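Local atomic coordinates of periplasmic binding protein (Roseiflexus sp. RS-1, PDB entry 5GJ3), a protein that binds heme, up to two molecules at once, and probably passes it on to a membrane importer in bacterial heme acquisition. Residues A90-P95 and Q102-F107; S10-I15 and I68-A73. All coordinates share one frame; numbering follows the deposited sequence.

Contact 1 (A90-P95 with Q102-F107) and contact 2 (S10-I15 with I68-A73) meet at one zinc ion. Strands 89-92 and 66-70 are neighbours in the parallel sheet, and the centres of the two contacts lie about 9 Å apart. Contact 2 supplies D14 and D70 to the metal, and contact 1 supplies D94. K104 of contact 1 crosses into contact 2, its NZ 2.6 Å from D14 OD2 in a salt bridge. Away from the metal, F107 CZ packs on I68 CG1 at 3.3 Å. The heme pocket is close: the side chain of D14 is about 6 Å from a bound heme and that of D94 about 7 Å.

Contact 1 of 2, residues A90-P95 and Q102-F107. With ZN (zinc ion), chain D.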
loop_
_atom_site.group_PDB
_atom_site.type_symbol
_atom_site.label_atom_id
_atom_site.label_comp_id
_atom_site.label_asym_id
_atom_site.label_seq_id
_atom_site.Cartn_x
_atom_site.Cartn_y
_atom_site.Cartn_z
ATOM N N ALA A 90 -10.147 -9.417 16.008
ATOM C CA ALA A 90 -9.163 -10.316 15.388
ATOM C C ALA A 90 -8.139 -9.485 14.609
ATOM O O ALA A 90 -8.494 -8.452 14.020
ATOM C CB ALA A 90 -9.858 -11.271 14.456
ATOM N N ILE A 91 -6.890 -9.929 14.629
ATOM C CA ILE A 91 -5.810 -9.229 13.964
ATOM C C ILE A 91 -5.057 -10.259 13.121
ATOM O O ILE A 91 -4.754 -11.333 13.603
ATOM C CB ILE A 91 -4.800 -8.633 14.978
ATOM C CG1 ILE A 91 -5.468 -7.531 15.847
ATOM C CG2 ILE A 91 -3.499 -8.095 14.270
ATOM C CD1 ILE A 91 -5.911 -6.312 15.046
ATOM N N THR A 92 -4.781 -9.926 11.865
ATOM C CA THR A 92 -3.999 -10.799 11.005
ATOM C C THR A 92 -2.578 -10.273 10.684
ATOM O O THR A 92 -2.277 -9.086 10.843
ATOM C CB THR A 92 -4.769 -11.029 9.681
ATOM O OG1 THR A 92 -4.215 -12.170 9.015
ATOM C CG2 THR A 92 -4.696 -9.776 8.774
ATOM N N ALA A 93 -1.696 -11.151 10.225
ATOM C CA ALA A 93 -0.348 -10.723 9.772
ATOM C C ALA A 93 -0.470 -9.894 8.512
ATOM O O ALA A 93 -1.433 -10.042 7.735
ATOM C CB ALA A 93 0.555 -11.939 9.511
ATOM N N ASP A 94 0.516 -9.044 8.267
ATOM C CA ASP A 94 0.579 -8.333 6.971
ATOM C C ASP A 94 2.030 -8.227 6.504
ATOM O O ASP A 94 2.564 -7.122 6.511
ATOM C CB ASP A 94 -0.018 -6.922 7.129
ATOM C CG ASP A 94 -0.210 -6.186 5.781
ATOM O OD1 ASP A 94 -0.090 -6.795 4.663
ATOM O OD2 ASP A 94 -0.495 -4.974 5.872
ATOM N N PRO A 95 2.675 -9.363 6.151
ATOM C CA PRO A 95 4.070 -9.420 5.703
ATOM C C PRO A 95 4.278 -8.647 4.361
ATOM O O PRO A 95 3.326 -8.476 3.588
ATOM C CB PRO A 95 4.294 -10.927 5.506
ATOM C CG PRO A 95 2.920 -11.439 5.104
ATOM C CD PRO A 95 2.051 -10.696 6.096
ATOM N N GLN A 102 -3.860 -12.478 -0.625
ATOM C CA GLN A 102 -4.657 -13.713 -0.432
ATOM C C GLN A 102 -4.886 -14.058 1.078
ATOM O O GLN A 102 -5.975 -14.451 1.512
ATOM C CB GLN A 102 -3.965 -14.835 -1.225
ATOM C CG GLN A 102 -4.133 -16.262 -0.751
ATOM C CD GLN A 102 -3.310 -16.673 0.482
ATOM O OE1 GLN A 102 -3.873 -17.229 1.435
ATOM N NE2 GLN A 102 -1.983 -16.428 0.463
ATOM N N GLN A 103 -3.828 -13.939 1.866
ATOM C CA GLN A 103 -3.942 -14.206 3.291
ATOM C C GLN A 103 -4.923 -13.236 3.979
ATOM O O GLN A 103 -5.759 -13.656 4.765
ATOM C CB GLN A 103 -2.548 -14.085 3.884
ATOM C CG GLN A 103 -2.313 -14.742 5.206
ATOM C CD GLN A 103 -0.851 -14.532 5.560
ATOM O OE1 GLN A 103 -0.525 -13.867 6.544
ATOM N NE2 GLN A 103 0.040 -14.997 4.673
ATOM N N LYS A 104 -4.838 -11.942 3.672
ATOM C CA LYS A 104 -5.732 -10.968 4.313
ATOM C C LYS A 104 -7.181 -11.151 3.856
ATOM O O LYS A 104 -8.158 -10.971 4.658
ATOM C CB LYS A 104 -5.252 -9.529 4.058
ATOM C CG LYS A 104 -3.960 -9.202 4.837
ATOM C CD LYS A 104 -3.505 -7.744 4.606
ATOM C CE LYS A 104 -2.999 -7.458 3.230
ATOM N NZ LYS A 104 -2.396 -6.061 3.064
ATOM N N ILE A 105 -7.320 -11.508 2.576
ATOM C CA ILE A 105 -8.669 -11.753 2.025
ATOM C C ILE A 105 -9.338 -12.930 2.728
ATOM O O ILE A 105 -10.492 -12.796 3.168
ATOM C CB ILE A 105 -8.659 -11.933 0.487
ATOM C CG1 ILE A 105 -8.379 -10.580 -0.197
ATOM C CG2 ILE A 105 -9.990 -12.521 -0.017
ATOM C CD1 ILE A 105 -7.840 -10.771 -1.599
ATOM N N ARG A 106 -8.610 -14.055 2.868
ATOM C CA ARG A 106 -9.157 -15.224 3.600
ATOM C C ARG A 106 -9.478 -14.931 5.062
ATOM O O ARG A 106 -10.497 -15.427 5.610
ATOM C CB ARG A 106 -8.223 -16.449 3.480
ATOM C CG ARG A 106 -8.072 -16.913 2.026
ATOM C CD ARG A 106 -7.166 -18.149 1.888
ATOM N NE ARG A 106 -7.521 -18.812 0.644
ATOM C CZ ARG A 106 -6.736 -18.919 -0.438
ATOM N NH1 ARG A 106 -5.485 -18.460 -0.435
ATOM N NH2 ARG A 106 -7.194 -19.544 -1.530
ATOM N N PHE A 107 -8.625 -14.114 5.700
ATOM C CA PHE A 107 -8.828 -13.723 7.100
ATOM C C PHE A 107 -10.149 -12.934 7.276
ATOM O O PHE A 107 -10.975 -13.260 8.151
ATOM C CB PHE A 107 -7.621 -12.923 7.593
ATOM C CG PHE A 107 -7.912 -11.988 8.748
ATOM C CD1 PHE A 107 -8.012 -12.485 10.055
ATOM C CD2 PHE A 107 -7.975 -10.601 8.534
ATOM C CE1 PHE A 107 -8.211 -11.605 11.157
ATOM C CE2 PHE A 107 -8.147 -9.718 9.599
ATOM C CZ PHE A 107 -8.273 -10.217 10.951
HETATM ZN ZN ZN D . -2.158 -3.876 6.345
HETATM O O HOH W 1 -2.633 -12.077 6.616
HETATM O O HOH W 2 -2.004 -2.192 7.316
#
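T92 packs over one face of the F107 ring, the two side chains crossing obliquely. Its CB sits 3.3 Å from the ring centroid, over the middle of the face, in a CH-pi contact. CG2 of T92 covers the CD2-CE2 side of the same face, 3.4 Å from F107 CD2. With CG anti to the backbone N (chi1 155°), the F107 ring is carried to the strand. A90 comes to the far end of the ring: its O lies near the ring plane, 3.5 Å from F107 CZ, and its CB touches CE1. On the sheet side, F107 also packs on I68 of strand 66-70.

Polar contacts lie further along the chain. Water 1 joins the segments. It accepts from T92 OG1 and donates to A93 O and to Q103 OE1, the last at 2.8 Å. The extended side chain of Q103 brings its amide to this water, and OE1 also lies against A93 CB.

The charged contact is a salt bridge between D94 OD1 and K104 NZ, 2.9 Å apart. NZ approaches from above the carboxylate plane, about 45° out of it. The K104 chain bends at chi3 (-70°), and its CE also lies close to D94 OD1. NZ bonds D14 and the carbonyl O of G245 as well. The other oxygen, D94 OD2, binds zinc at 2.0 Å. D14 and D70 complete the protein ligands.

D94 thus divides its carboxylate between metal and ammonium group. K104 acts from the second shell: its positive charge probably offsets part of the negative charge gathered round the zinc and helps to fix how D94 is turned.

Contact 2 of 2, residues S10-I15 and I68-A73; sequences SLNGDI and IGDEAA. With ZN (zinc ion), chain D.
S10 and I68 pair as parallel strands, with a bond of 2.8 Å from L11 N to I68 O, before the first segment turns into the helix that starts at G13. The same carbonyl oxygen receives a CA-H contact from S10.

N12 carries the polar link. Its OD1 accepts from D70 N at 2.8 Å, the N-H standing above the amide carbonyl plane. The amide of N12 and the carboxylate of D70 are stacked, their planes 29° apart. ND2 of N12 bonds Q51, a heme-pocket residue, and touches A72 CB. G69, with no side chain, passes close by, its CA 3.1 Å from N12 OD1. An alanine in place of N12 would probably leave D70 N without its acceptor and Q51 without its amide partner.

D14 and D70 meet tip to tip at zinc, carboxylates turned 72° apart. The metal lies 2.1 Å from D14 OD2 and 2.0 Å from D70 OD2, which probably offsets the repulsion between the two acids. D14 OD1 makes a longer metal contact. K104 is the other partner of D14 OD2. D70 OD1 accepts from A72 N at 3.1 Å, an Asx turn at the head of a type I turn.

Apolar contacts lie further from the metal. I15 CG2 meets I68 CG2, and L11 CD1 meets A73 CB at 3.9 Å.

The whole is a metal site at or just past the C-terminal ends of neighbouring parallel strands, beside the heme pocket: D14 comes from the first turn of helix 13-21, D70 from the end of strand 66-70, and D94 from the loop after strand 89-92.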
loop_
_atom_site.group_PDB
_atom_site.type_symbol
_atom_site.label_atom_id
_atom_site.label_comp_id
_atom_site.label_asym_id
_atom_site.label_seq_id
_atom_site.Cartn_x
_atom_site.Cartn_y
_atom_site.Cartn_z
ATOM N N SER A 10 -13.233 -1.314 11.301
ATOM C CA SER A 10 -12.067 -1.821 10.597
ATOM C C SER A 10 -10.848 -0.935 10.945
ATOM O O SER A 10 -10.890 0.312 10.797
ATOM C CB SER A 10 -12.349 -1.832 9.114
ATOM O OG SER A 10 -11.137 -2.126 8.437
ATOM N N LEU A 11 -9.760 -1.551 11.398
ATOM C CA LEU A 11 -8.625 -0.787 11.922
ATOM C C LEU A 11 -7.562 -0.293 10.883
ATOM O O LEU A 11 -6.699 0.529 11.230
ATOM C CB LEU A 11 -7.917 -1.579 13.060
ATOM C CG LEU A 11 -8.863 -2.051 14.189
ATOM C CD1 LEU A 11 -8.018 -2.832 15.176
ATOM C CD2 LEU A 11 -9.493 -0.833 14.875
ATOM N N ASN A 12 -7.612 -0.806 9.667
ATOM C CA ASN A 12 -6.573 -0.487 8.687
ATOM C C ASN A 12 -7.216 -0.254 7.352
ATOM O O ASN A 12 -8.187 -0.929 7.002
ATOM C CB ASN A 12 -5.521 -1.610 8.544
ATOM C CG ASN A 12 -4.964 -2.017 9.856
ATOM O OD1 ASN A 12 -5.509 -2.884 10.540
ATOM N ND2 ASN A 12 -3.934 -1.331 10.280
ATOM N N GLY A 13 -6.675 0.715 6.603
ATOM C CA GLY A 13 -7.184 0.983 5.250
ATOM C C GLY A 13 -7.274 -0.180 4.288
ATOM O O GLY A 13 -8.241 -0.278 3.544
ATOM N N ASP A 14 -6.276 -1.084 4.286
ATOM C CA ASP A 14 -6.314 -2.253 3.410
ATOM C C ASP A 14 -7.363 -3.350 3.791
ATOM O O ASP A 14 -8.020 -3.980 2.915
ATOM C CB ASP A 14 -4.899 -2.861 3.258
ATOM C CG ASP A 14 -4.241 -3.261 4.595
ATOM O OD1 ASP A 14 -4.627 -2.752 5.685
ATOM O OD2 ASP A 14 -3.291 -4.094 4.557
ATOM N N ILE A 15 -7.569 -3.536 5.101
ATOM C CA ILE A 15 -8.664 -4.390 5.608
ATOM C C ILE A 15 -10.039 -3.818 5.219
ATOM O O ILE A 15 -10.908 -4.540 4.707
ATOM C CB ILE A 15 -8.539 -4.517 7.129
ATOM C CG1 ILE A 15 -7.163 -5.134 7.446
ATOM C CG2 ILE A 15 -9.694 -5.365 7.662
ATOM C CD1 ILE A 15 -6.934 -6.521 6.843
ATOM N N ILE A 68 -11.786 -5.600 13.473
ATOM C CA ILE A 68 -10.883 -6.354 12.680
ATOM C C ILE A 68 -9.737 -5.459 12.140
ATOM O O ILE A 68 -9.972 -4.311 11.736
ATOM C CB ILE A 68 -11.666 -7.119 11.573
ATOM C CG1 ILE A 68 -10.790 -8.087 10.820
ATOM C CG2 ILE A 68 -12.309 -6.222 10.499
ATOM C CD1 ILE A 68 -11.621 -9.004 9.912
ATOM N N GLY A 69 -8.518 -5.992 12.113
ATOM C CA GLY A 69 -7.346 -5.187 11.621
ATOM C C GLY A 69 -6.170 -6.121 11.347
ATOM O O GLY A 69 -6.313 -7.357 11.386
ATOM N N ASP A 70 -5.017 -5.561 11.031
ATOM C CA ASP A 70 -3.870 -6.416 10.836
ATOM C C ASP A 70 -2.749 -5.842 11.678
ATOM O O ASP A 70 -2.991 -4.931 12.523
ATOM C CB ASP A 70 -3.543 -6.569 9.350
ATOM C CG ASP A 70 -3.063 -5.274 8.709
ATOM O OD1 ASP A 70 -2.535 -4.351 9.378
ATOM O OD2 ASP A 70 -3.213 -5.188 7.487
ATOM N N GLU A 71 -1.556 -6.399 11.536
ATOM C CA GLU A 71 -0.442 -6.091 12.444
ATOM C C GLU A 71 -0.016 -4.621 12.505
ATOM O O GLU A 71 0.637 -4.249 13.468
ATOM C CB GLU A 71 0.800 -6.985 12.169
ATOM C CG GLU A 71 1.411 -6.783 10.781
ATOM C CD GLU A 71 2.641 -7.668 10.536
ATOM O OE1 GLU A 71 2.543 -8.803 9.978
ATOM O OE2 GLU A 71 3.735 -7.218 10.929
ATOM N N ALA A 72 -0.373 -3.797 11.516
ATOM C CA ALA A 72 -0.112 -2.357 11.602
ATOM C C ALA A 72 -0.978 -1.636 12.654
ATOM O O ALA A 72 -0.622 -0.521 13.057
ATOM C CB ALA A 72 -0.260 -1.664 10.242
ATOM N N ALA A 73 -2.086 -2.248 13.103
ATOM C CA ALA A 73 -2.999 -1.590 14.018
ATOM C C ALA A 73 -2.354 -1.410 15.370
ATOM O O ALA A 73 -1.758 -2.339 15.935
ATOM C CB ALA A 73 -4.310 -2.417 14.194
HETATM ZN ZN ZN D . -2.158 -3.876 6.345
HETATM O O HOH W 2 -2.004 -2.192 7.316
#